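Local coordinates for beta-galactosidase (Bacillus circulans subsp. alkalophilus, PDB 3TTY), which catalyses the hydrolysis of terminal beta-D-galactose residues from beta-galactosides and binds galactose in the active site of a TIM-barrel domain, at residues Val401-Glu406 and Asn422-Val427; Trp409-Ser414 and Val460-Lys465; Lys8-Gly13 and Ile37-Val42; Met304-Thr309 and Thr341-Gln346. All coordinates share one frame; numbering follows the deposited sequence.

Contact 1 of 4, residues Val401-Glu406 and Asn422-Val427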
# COMPACT_ATOMS: atom_id res chain seq x y z
N VAL A 401 22.30 -3.61 -28.52
CA VAL A 401 21.80 -4.15 -27.26
C VAL A 401 20.33 -4.58 -27.39
O VAL A 401 19.46 -3.82 -27.84
CB VAL A 401 22.01 -3.19 -26.07
CG1 VAL A 401 21.94 -1.76 -26.53
CG2 VAL A 401 21.01 -3.48 -24.96
N MET A 402 20.10 -5.83 -27.00
CA MET A 402 18.85 -6.52 -27.23
C MET A 402 17.89 -6.28 -26.09
O MET A 402 18.29 -6.20 -24.93
CB MET A 402 19.09 -8.02 -27.36
CG MET A 402 19.71 -8.46 -28.66
SD MET A 402 20.11 -10.22 -28.63
CE MET A 402 20.44 -10.52 -30.36
N TYR A 403 16.62 -6.18 -26.44
CA TYR A 403 15.54 -6.01 -25.49
C TYR A 403 14.37 -6.80 -26.08
O TYR A 403 14.18 -6.82 -27.29
CB TYR A 403 15.17 -4.52 -25.35
CG TYR A 403 13.85 -4.31 -24.65
CD1 TYR A 403 13.73 -4.48 -23.27
CD2 TYR A 403 12.71 -3.97 -25.37
CE1 TYR A 403 12.53 -4.32 -22.63
CE2 TYR A 403 11.49 -3.80 -24.73
CZ TYR A 403 11.41 -3.98 -23.36
OH TYR A 403 10.21 -3.82 -22.71
N ASP A 404 13.59 -7.45 -25.23
CA ASP A 404 12.47 -8.25 -25.72
C ASP A 404 11.32 -8.23 -24.74
O ASP A 404 11.53 -8.45 -23.55
CB ASP A 404 12.91 -9.70 -25.93
CG ASP A 404 11.80 -10.56 -26.54
OD1 ASP A 404 11.16 -11.31 -25.80
OD2 ASP A 404 11.57 -10.45 -27.75
N TRP A 405 10.10 -8.00 -25.23
CA TRP A 405 8.95 -7.88 -24.33
C TRP A 405 8.52 -9.20 -23.70
O TRP A 405 8.04 -9.21 -22.55
CB TRP A 405 7.73 -7.23 -25.03
CG TRP A 405 7.67 -5.74 -24.88
CD1 TRP A 405 7.00 -5.04 -23.92
CD2 TRP A 405 8.29 -4.76 -25.73
NE1 TRP A 405 7.16 -3.68 -24.11
CE2 TRP A 405 7.95 -3.49 -25.22
CE3 TRP A 405 9.08 -4.84 -26.88
CZ2 TRP A 405 8.39 -2.30 -25.81
CZ3 TRP A 405 9.52 -3.65 -27.47
CH2 TRP A 405 9.18 -2.40 -26.93
N GLU A 406 8.69 -10.31 -24.43
CA GLU A 406 8.24 -11.62 -23.94
C GLU A 406 9.19 -12.09 -22.87
O GLU A 406 8.79 -12.62 -21.83
CB GLU A 406 8.13 -12.64 -25.07
CG GLU A 406 7.00 -12.33 -26.07
CD GLU A 406 6.81 -13.40 -27.14
OE1 GLU A 406 7.81 -14.00 -27.58
OE2 GLU A 406 5.65 -13.65 -27.54
N ASN A 422 15.49 -6.22 -11.79
CA ASN A 422 14.66 -5.41 -12.66
C ASN A 422 15.25 -5.45 -14.06
O ASN A 422 16.36 -4.95 -14.29
CB ASN A 422 14.60 -3.97 -12.12
CG ASN A 422 13.77 -3.05 -12.99
OD1 ASN A 422 14.03 -2.89 -14.18
ND2 ASN A 422 12.76 -2.43 -12.39
N TYR A 423 14.53 -6.08 -14.98
CA TYR A 423 15.04 -6.33 -16.34
C TYR A 423 15.50 -5.06 -17.02
O TYR A 423 16.64 -4.97 -17.48
CB TYR A 423 13.98 -7.03 -17.18
CG TYR A 423 14.36 -7.29 -18.63
CD1 TYR A 423 15.57 -7.87 -18.97
CD2 TYR A 423 13.46 -7.01 -19.66
CE1 TYR A 423 15.90 -8.14 -20.29
CE2 TYR A 423 13.77 -7.28 -20.98
CZ TYR A 423 14.99 -7.85 -21.29
OH TYR A 423 15.30 -8.09 -22.60
N VAL A 424 14.60 -4.08 -17.10
CA VAL A 424 14.92 -2.84 -17.79
C VAL A 424 16.12 -2.13 -17.14
O VAL A 424 16.99 -1.60 -17.86
CB VAL A 424 13.69 -1.89 -17.90
CG1 VAL A 424 14.10 -0.55 -18.43
CG2 VAL A 424 12.62 -2.52 -18.80
N ASN A 425 16.19 -2.13 -15.81
CA ASN A 425 17.33 -1.52 -15.13
C ASN A 425 18.65 -2.13 -15.59
O ASN A 425 19.62 -1.42 -15.87
CB ASN A 425 17.21 -1.62 -13.60
CG ASN A 425 16.26 -0.57 -13.00
OD1 ASN A 425 15.94 -0.61 -11.81
ND2 ASN A 425 15.81 0.37 -13.83
N GLU A 426 18.70 -3.46 -15.66
CA GLU A 426 19.89 -4.17 -16.13
C GLU A 426 20.21 -3.82 -17.58
O GLU A 426 21.35 -3.53 -17.90
CB GLU A 426 19.75 -5.68 -15.96
CG GLU A 426 19.53 -6.11 -14.53
CD GLU A 426 20.68 -5.71 -13.62
OE1 GLU A 426 21.85 -6.07 -13.89
OE2 GLU A 426 20.41 -5.02 -12.61
N VAL A 427 19.20 -3.83 -18.45
CA VAL A 427 19.45 -3.48 -19.84
C VAL A 427 20.05 -2.06 -19.91
O VAL A 427 21.01 -1.82 -20.64
CB VAL A 427 18.18 -3.58 -20.73
CG1 VAL A 427 18.44 -2.97 -22.11
CG2 VAL A 427 17.74 -5.03 -20.90
O HOH W 1 17.88 -8.33 -23.09
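Val401-Glu406 brings Tyr403 and Asp404 against Tyr423 in the first turn of helix 423-435, the main chains coming closest at Tyr403 CA and Val427 CA, 7.3 Å apart and too far for backbone pairing. Side chains and one water make the join. Tyr423 CG lies anti to its backbone N (chi1 178°), and the phenol hydroxyl reaches the far main chain, where it accepts a hydrogen bond from Asp404 N (3.2 Å to Tyr423 OH). The same hydroxyl donates to a water 2.6 Å from Tyr423 OH, and this water in turn donates to Met402 O. The two tyrosine rings meet rim to rim, neither over the other's face, with planes 18° apart and Tyr403 CE1 3.6 Å from Tyr423 CE2. Within its own segment, Tyr403 CE2 lies over one face of the Trp405 indole, toward the rim, and Tyr403 OH bonds to Arg408. Beside this, Val401 CG2 packs on Val427 CG1 at 3.9 Å. Asp404 N-caps helix 405-413: OD1 accepts from Asn407 N and, weakly, from Glu406 N, while Asn422 OD1 caps helix 423-435 by accepting from Asn425 N. Both polar roles of the buried Tyr423 hydroxyl are thus taken, one by a main-chain N-H and one by water, which ties helix 423-435 to the turn between strand 399-402 and helix 405-413 within an otherwise largely apolar contact.

Contact 2 of 4, residues Trp409-Ser414 and Val460-Lys465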
# COMPACT_ATOMS: atom_id res chain seq x y z
N TRP A 409 8.14 -10.03 -19.80
CA TRP A 409 6.97 -10.60 -19.14
C TRP A 409 7.31 -11.83 -18.30
O TRP A 409 6.89 -11.94 -17.14
CB TRP A 409 5.92 -10.97 -20.17
CG TRP A 409 5.31 -9.80 -20.89
CD1 TRP A 409 5.27 -8.50 -20.45
CD2 TRP A 409 4.68 -9.82 -22.17
NE1 TRP A 409 4.63 -7.72 -21.39
CE2 TRP A 409 4.26 -8.50 -22.45
CE3 TRP A 409 4.42 -10.82 -23.11
CZ2 TRP A 409 3.59 -8.17 -23.63
CZ3 TRP A 409 3.77 -10.49 -24.27
CH2 TRP A 409 3.35 -9.17 -24.52
N ALA A 410 8.04 -12.77 -18.89
CA ALA A 410 8.44 -13.97 -18.14
C ALA A 410 9.28 -13.63 -16.91
O ALA A 410 9.03 -14.14 -15.81
CB ALA A 410 9.16 -14.95 -19.05
N LEU A 411 10.27 -12.74 -17.07
CA LEU A 411 11.07 -12.30 -15.94
C LEU A 411 10.22 -11.65 -14.87
O LEU A 411 10.37 -11.93 -13.69
CB LEU A 411 12.15 -11.31 -16.38
CG LEU A 411 13.44 -11.90 -16.93
CD1 LEU A 411 14.37 -10.78 -17.34
CD2 LEU A 411 14.09 -12.81 -15.90
N GLU A 412 9.30 -10.78 -15.26
CA GLU A 412 8.53 -10.05 -14.27
C GLU A 412 7.46 -10.90 -13.59
O GLU A 412 7.00 -10.57 -12.50
CB GLU A 412 7.93 -8.77 -14.87
CG GLU A 412 9.00 -7.76 -15.28
CD GLU A 412 8.43 -6.46 -15.82
OE1 GLU A 412 7.19 -6.33 -15.92
OE2 GLU A 412 9.24 -5.56 -16.17
N LEU A 413 7.06 -11.99 -14.24
CA LEU A 413 6.05 -12.89 -13.68
C LEU A 413 6.69 -14.00 -12.85
O LEU A 413 6.01 -14.68 -12.08
CB LEU A 413 5.21 -13.52 -14.79
CG LEU A 413 4.23 -12.58 -15.47
CD1 LEU A 413 3.87 -13.06 -16.88
CD2 LEU A 413 3.01 -12.47 -14.59
N SER A 414 7.99 -14.18 -13.02
CA SER A 414 8.72 -15.23 -12.35
C SER A 414 8.62 -15.14 -10.83
O SER A 414 8.72 -14.05 -10.25
CB SER A 414 10.20 -15.20 -12.77
OG SER A 414 10.90 -16.32 -12.25
N VAL A 460 20.54 -10.31 -19.33
CA VAL A 460 19.50 -11.18 -18.78
C VAL A 460 18.57 -11.73 -19.86
O VAL A 460 17.36 -11.50 -19.82
CB VAL A 460 18.66 -10.45 -17.72
CG1 VAL A 460 17.95 -11.44 -16.84
CG2 VAL A 460 19.56 -9.55 -16.88
N MET A 461 19.15 -12.45 -20.82
CA MET A 461 18.37 -13.12 -21.86
C MET A 461 17.87 -14.43 -21.24
O MET A 461 18.30 -15.53 -21.61
CB MET A 461 19.22 -13.37 -23.11
CG MET A 461 18.42 -13.72 -24.37
SD MET A 461 17.05 -12.58 -24.70
CE MET A 461 17.95 -11.04 -24.93
N TYR A 462 16.98 -14.25 -20.27
CA TYR A 462 16.33 -15.32 -19.55
C TYR A 462 15.57 -16.26 -20.48
O TYR A 462 15.77 -17.48 -20.44
CB TYR A 462 15.38 -14.69 -18.52
CG TYR A 462 14.41 -15.62 -17.83
CD1 TYR A 462 14.83 -16.46 -16.80
CD2 TYR A 462 13.06 -15.61 -18.17
CE1 TYR A 462 13.92 -17.30 -16.15
CE2 TYR A 462 12.16 -16.43 -17.53
CZ TYR A 462 12.58 -17.27 -16.53
OH TYR A 462 11.65 -18.08 -15.89
N MET A 463 14.73 -15.70 -21.34
CA MET A 463 14.05 -16.50 -22.35
C MET A 463 14.82 -16.57 -23.68
O MET A 463 15.16 -15.54 -24.28
CB MET A 463 12.63 -15.98 -22.61
CG MET A 463 11.95 -16.63 -23.85
SD MET A 463 10.32 -15.90 -24.17
CE MET A 463 9.56 -16.24 -22.59
N VAL A 464 15.09 -17.79 -24.12
CA VAL A 464 15.72 -18.03 -25.41
C VAL A 464 14.71 -18.65 -26.37
O VAL A 464 14.22 -19.75 -26.14
CB VAL A 464 16.95 -18.93 -25.26
CG1 VAL A 464 17.45 -19.37 -26.63
CG2 VAL A 464 18.03 -18.18 -24.50
N LYS A 465 14.39 -17.92 -27.44
CA LYS A 465 13.37 -18.33 -28.41
C LYS A 465 13.99 -19.16 -29.52
O LYS A 465 15.20 -19.12 -29.72
CB LYS A 465 12.69 -17.09 -29.00
CG LYS A 465 12.00 -16.18 -27.99
CD LYS A 465 11.41 -14.98 -28.71
CE LYS A 465 10.83 -13.95 -27.74
NZ LYS A 465 10.12 -12.87 -28.49
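Leu411 lies over one face of the Tyr462 ring, its CD2 3.4 Å from Tyr462 CG, while Ala410 meets the same ring in its plane, with CB 3.7 Å from the rim atom CE2. Tyr462 carries CG anti to its backbone N (chi1 169°), and its side chain slides past that of Leu411 in the opposite direction. The other methyl of Leu411, CD1, crosses to Val460 CG1 at 3.7 Å, so the fork of the leucine divides between a ring and a valine. Met463 is extended as far as SD and then bends at chi3 (-57°), which turns CE back onto Ala410 CB, 3.8 Å away. In the trimerisation domain this packs helix 405-413 against the loop that follows strand 455-458; the loop folds through an inverse gamma turn centred on Met461, and no hydrogen bond crosses between the two segments. Asn407, one turn earlier in the helix, bonds to the backbone of both Val460 and Met463. The tip of Tyr462 faces a subunit boundary: its OH bonds to Asp495 and to the OH of Tyr357 of the second subunit. That Tyr357 lies in sequence between Glu355 and His358, two residues of the galactose pocket.

Contact 3 of 4, residues Lys8-Gly13 and Ile37-Val42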
# COMPACT_ATOMS: atom_id res chain seq x y z
N LYS A 8 10.43 18.44 -44.13
CA LYS A 8 11.21 18.98 -43.02
C LYS A 8 10.88 18.17 -41.77
O LYS A 8 10.07 17.25 -41.81
CB LYS A 8 10.91 20.48 -42.79
CG LYS A 8 9.42 20.84 -42.67
CD LYS A 8 9.19 22.34 -42.47
CE LYS A 8 9.78 22.84 -41.13
NZ LYS A 8 8.97 22.43 -39.94
N ILE A 9 11.52 18.52 -40.66
CA ILE A 9 11.13 17.98 -39.37
C ILE A 9 9.83 18.65 -38.97
O ILE A 9 9.81 19.83 -38.64
CB ILE A 9 12.22 18.25 -38.33
CG1 ILE A 9 13.51 17.52 -38.73
CG2 ILE A 9 11.76 17.83 -36.94
CD1 ILE A 9 14.73 17.94 -37.99
N TRP A 10 8.73 17.90 -39.04
CA TRP A 10 7.42 18.45 -38.68
C TRP A 10 7.43 19.11 -37.30
O TRP A 10 8.13 18.66 -36.38
CB TRP A 10 6.33 17.37 -38.72
CG TRP A 10 6.29 16.59 -40.00
CD1 TRP A 10 7.08 16.76 -41.10
CD2 TRP A 10 5.40 15.51 -40.31
NE1 TRP A 10 6.75 15.86 -42.07
CE2 TRP A 10 5.72 15.08 -41.62
CE3 TRP A 10 4.37 14.88 -39.62
CZ2 TRP A 10 5.03 14.04 -42.24
CZ3 TRP A 10 3.70 13.84 -40.24
CH2 TRP A 10 4.03 13.43 -41.54
N TYR A 11 6.64 20.16 -37.14
CA TYR A 11 6.61 20.88 -35.88
C TYR A 11 5.18 21.32 -35.55
O TYR A 11 4.57 22.09 -36.31
CB TYR A 11 7.54 22.09 -35.94
CG TYR A 11 7.85 22.68 -34.60
CD1 TYR A 11 8.41 21.89 -33.59
CD2 TYR A 11 7.59 24.02 -34.33
CE1 TYR A 11 8.70 22.43 -32.36
CE2 TYR A 11 7.87 24.56 -33.10
CZ TYR A 11 8.43 23.77 -32.12
OH TYR A 11 8.72 24.33 -30.89
N GLY A 12 4.65 20.85 -34.43
CA GLY A 12 3.25 21.07 -34.10
C GLY A 12 2.81 20.05 -33.06
O GLY A 12 3.58 19.74 -32.15
N GLY A 13 1.59 19.54 -33.18
CA GLY A 13 1.13 18.50 -32.26
C GLY A 13 -0.37 18.45 -32.05
O GLY A 13 -1.14 18.97 -32.87
N ILE A 37 4.89 26.56 -36.34
CA ILE A 37 4.16 25.30 -36.22
C ILE A 37 3.44 24.99 -37.52
O ILE A 37 2.64 25.80 -38.00
CB ILE A 37 3.16 25.35 -35.04
CG1 ILE A 37 3.91 25.08 -33.73
CG2 ILE A 37 2.01 24.35 -35.25
CD1 ILE A 37 3.21 25.58 -32.49
N ASP A 38 3.72 23.82 -38.10
CA ASP A 38 3.20 23.48 -39.42
C ASP A 38 2.48 22.12 -39.50
O ASP A 38 2.10 21.66 -40.59
CB ASP A 38 4.31 23.58 -40.49
CG ASP A 38 5.59 22.84 -40.09
OD1 ASP A 38 5.55 22.00 -39.17
OD2 ASP A 38 6.64 23.09 -40.72
N VAL A 39 2.29 21.48 -38.35
CA VAL A 39 1.49 20.25 -38.30
C VAL A 39 0.52 20.23 -37.12
O VAL A 39 0.85 20.62 -36.01
CB VAL A 39 2.38 18.99 -38.32
CG1 VAL A 39 3.19 18.87 -37.04
CG2 VAL A 39 1.52 17.75 -38.55
N ALA A 40 -0.70 19.78 -37.37
CA ALA A 40 -1.70 19.67 -36.33
C ALA A 40 -2.22 18.24 -36.30
O ALA A 40 -2.52 17.65 -37.35
CB ALA A 40 -2.86 20.66 -36.57
N THR A 41 -2.31 17.68 -35.09
CA THR A 41 -2.88 16.35 -34.89
C THR A 41 -4.27 16.56 -34.32
O THR A 41 -4.44 16.91 -33.16
CB THR A 41 -2.04 15.54 -33.86
OG1 THR A 41 -0.71 15.35 -34.36
CG2 THR A 41 -2.68 14.17 -33.58
N VAL A 42 -5.29 16.36 -35.15
CA VAL A 42 -6.64 16.75 -34.78
C VAL A 42 -7.58 15.56 -34.70
O VAL A 42 -7.26 14.47 -35.17
CB VAL A 42 -7.21 17.76 -35.77
CG1 VAL A 42 -6.25 18.94 -35.93
CG2 VAL A 42 -7.45 17.08 -37.11
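Tyr11 O is gripped by two successive backbone N-H groups, Asp38 N at 2.6 Å from Tyr11 O and Val39 N at 3.1 Å from it, the first arriving nearly along the C=O axis and the second from above the carbonyl plane. The Asp38 side chain returns the bond: CG sits between the backbone N and the carbonyl carbon (chi1 50°), and OD1 accepts from Tyr11 N at 2.9 Å. Its other oxygen, OD2, offers the syn lone pair to Lys8 NZ in a salt bridge met tip to tip, and that ammonium also bonds to Ile9 O. An alanine at Asp38 would probably leave the Tyr11 N-H without this acceptor and the Lys8 ammonium without its counter-charge. Further along, Gly13 N bonds to Val39 O, and Thr41 N to Gly13 O at 2.8 Å. Gly12 CA comes within 3.1 Å of Val39 O as a C-H...O contact, and a side chain on Gly12 would collide with that oxygen. Tyr11 CD2 lies 3.9 Å from Ile37 CG1, and Trp10 CB is as far from Val39 CG1. The axes of strands 10-13 and 39-42 approach to 4.7 Å, in the parallel pairing of the first beta-alpha-beta unit of a TIM barrel.

Contact 4 of 4, residues Met304-Thr309 and Thr341-Gln346. With GLA (alpha-D-galactopyranose), chain H.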
# COMPACT_ATOMS: atom_id res chain seq x y z
N MET A 304 8.35 9.09 -35.70
CA MET A 304 7.75 10.35 -35.27
C MET A 304 7.84 10.47 -33.75
O MET A 304 7.54 9.52 -33.03
CB MET A 304 6.26 10.41 -35.66
CG MET A 304 5.98 10.28 -37.14
SD MET A 304 4.21 10.30 -37.53
CE MET A 304 3.72 11.94 -36.96
N LEU A 305 8.27 11.64 -33.27
CA LEU A 305 7.99 12.05 -31.91
C LEU A 305 6.59 12.63 -32.06
O LEU A 305 6.42 13.71 -32.66
CB LEU A 305 8.95 13.15 -31.46
CG LEU A 305 9.40 13.35 -30.00
CD1 LEU A 305 9.38 14.84 -29.59
CD2 LEU A 305 8.63 12.50 -29.01
N MET A 306 5.59 11.90 -31.59
CA MET A 306 4.21 12.36 -31.72
C MET A 306 3.90 13.34 -30.60
O MET A 306 3.17 14.30 -30.81
CB MET A 306 3.24 11.18 -31.70
CG MET A 306 1.77 11.55 -31.90
SD MET A 306 1.37 12.09 -33.57
CE MET A 306 1.70 10.59 -34.51
N GLU A 307 4.45 13.08 -29.41
CA GLU A 307 4.24 13.99 -28.29
C GLU A 307 5.42 14.15 -27.35
O GLU A 307 6.32 13.30 -27.27
CB GLU A 307 3.04 13.57 -27.43
CG GLU A 307 1.77 13.23 -28.16
CD GLU A 307 0.79 12.58 -27.21
OE1 GLU A 307 0.89 12.90 -26.01
OE2 GLU A 307 -0.06 11.76 -27.64
N GLN A 308 5.36 15.24 -26.60
CA GLN A 308 6.23 15.58 -25.49
C GLN A 308 5.57 16.86 -24.99
O GLN A 308 4.85 17.52 -25.75
CB GLN A 308 7.67 15.88 -25.96
CG GLN A 308 7.79 17.11 -26.87
CD GLN A 308 9.24 17.43 -27.27
OE1 GLN A 308 10.19 16.82 -26.79
NE2 GLN A 308 9.39 18.40 -28.15
N THR A 309 5.77 17.23 -23.74
CA THR A 309 5.19 18.50 -23.30
C THR A 309 6.13 19.66 -23.65
O THR A 309 7.36 19.50 -23.63
CB THR A 309 4.86 18.50 -21.80
OG1 THR A 309 4.50 19.83 -21.41
CG2 THR A 309 6.05 18.04 -20.99
N THR A 341 10.25 14.07 -36.73
CA THR A 341 9.28 15.09 -36.38
C THR A 341 9.53 15.47 -34.93
O THR A 341 10.06 14.67 -34.15
CB THR A 341 7.82 14.58 -36.50
OG1 THR A 341 7.55 13.66 -35.44
CG2 THR A 341 7.58 13.90 -37.82
N VAL A 342 9.18 16.70 -34.57
CA VAL A 342 9.00 17.02 -33.15
C VAL A 342 7.64 17.66 -32.91
O VAL A 342 7.35 18.77 -33.36
CB VAL A 342 10.20 17.81 -32.51
CG1 VAL A 342 11.41 17.82 -33.42
CG2 VAL A 342 9.78 19.19 -32.10
N MET A 343 6.80 16.93 -32.19
CA MET A 343 5.42 17.34 -31.99
C MET A 343 5.05 17.26 -30.51
O MET A 343 5.64 16.48 -29.75
CB MET A 343 4.51 16.51 -32.87
CG MET A 343 4.84 16.69 -34.33
SD MET A 343 4.25 15.42 -35.46
CE MET A 343 2.47 15.47 -35.22
N PHE A 344 4.09 18.09 -30.11
CA PHE A 344 3.75 18.28 -28.71
C PHE A 344 2.37 17.74 -28.37
O PHE A 344 1.48 17.67 -29.24
CB PHE A 344 3.67 19.79 -28.37
CG PHE A 344 4.97 20.53 -28.51
CD1 PHE A 344 6.00 20.33 -27.60
CD2 PHE A 344 5.15 21.47 -29.53
CE1 PHE A 344 7.21 21.02 -27.71
CE2 PHE A 344 6.35 22.16 -29.66
CZ PHE A 344 7.38 21.94 -28.74
N PHE A 345 2.18 17.39 -27.10
CA PHE A 345 0.87 17.58 -26.50
C PHE A 345 1.00 18.78 -25.56
O PHE A 345 1.91 18.79 -24.73
CB PHE A 345 0.40 16.35 -25.71
CG PHE A 345 -1.01 16.49 -25.18
CD1 PHE A 345 -2.09 16.03 -25.93
CD2 PHE A 345 -1.25 17.10 -23.96
CE1 PHE A 345 -3.40 16.18 -25.46
CE2 PHE A 345 -2.55 17.25 -23.48
CZ PHE A 345 -3.63 16.78 -24.24
N GLN A 346 0.16 19.80 -25.70
CA GLN A 346 -0.69 20.03 -26.85
C GLN A 346 -0.49 21.50 -27.27
O GLN A 346 0.26 22.23 -26.62
CB GLN A 346 -2.16 19.76 -26.53
CG GLN A 346 -2.70 20.49 -25.29
CD GLN A 346 -4.20 20.26 -25.08
OE1 GLN A 346 -4.97 20.24 -26.03
NE2 GLN A 346 -4.62 20.08 -23.82
C1 GLA H . -0.34 10.82 -23.59
C2 GLA H . -1.63 10.99 -24.43
C3 GLA H . -2.02 12.47 -24.64
C4 GLA H . -1.96 13.16 -23.29
C5 GLA H . -0.58 12.93 -22.66
C6 GLA H . -0.52 13.70 -21.33
O1 GLA H . 0.88 11.20 -24.25
O2 GLA H . -1.48 10.37 -25.70
O3 GLA H . -3.35 12.60 -25.16
O4 GLA H . -2.96 12.54 -22.48
O5 GLA H . -0.42 11.54 -22.37
O6 GLA H . 0.84 13.85 -20.90
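Glu307 and Phe345 lie side by side and point the same way, carboxylate and ring planes 39° apart, both reaching the bound galactose. Galactose C4 rides 3.8 Å above the centre of the Phe345 ring, whose opposite face is covered by Gln346 CB, beyond a cis peptide bond. Glu307 is extended beyond CG and meets two sugar hydroxyls: O2 donates to OE2 at 2.8 Å, while O1 lies only 2.4 Å from OE1, too short to be taken at face value, and OE1 also bonds to Tyr277. An alanine at Phe345 would probably leave galactose C4 without the flat surface beneath it, opening a gap between sugar and Gln346. Glu307 lies near the C-terminal end of the seventh barrel strand, consistent with the nucleophile position of clan GH-A glycosidases. Gln308 crosses Phe344 obliquely, amide and ring planes 26° apart, with NE2 3.4 Å from Phe344 CE1; its amide bonds to Ser331 of helix 326-336, and its backbone O accepts from Phe345 N at 3.0 Å. Met306 and Met343 run alongside each other, SD of the first 3.9 Å from CE of the second, while Met304 CE touches Met343 SD. Thr341 OG1 donates to Leu305 O at 3.0 Å. The axes of 304-307 and 341-344 run at 6° to each other, in the beta-alpha-beta unit through helix 326-336; strand 273-275 pairs with 303-307, and strand 10-14 with 339-344.

How the contacts relate
From the N terminus, contact 3 closes first, joining strands 10-14 and 39-42 round helix 22-35. Contact 4 follows in series, closing the loop through helix 326-336 between strands 303-307 and 339-344. Far apart in sequence, these two lie 8 Å apart between centres: strand 339-344 pairs with strand 10-14, probably through Trp10 O to Val342 N and Gly12 O to Phe344 N, which shuts the barrel. Contacts 1 and 2 come later, in the trimerisation domain, and cross, since 409-414 falls inside the loop of contact 1 and 460-465 beyond it. They share helix 405-413, and Lys465 bridges to Asp404 and Glu406. Contacts 1 and 4 are about 13 Å apart at their nearest atoms.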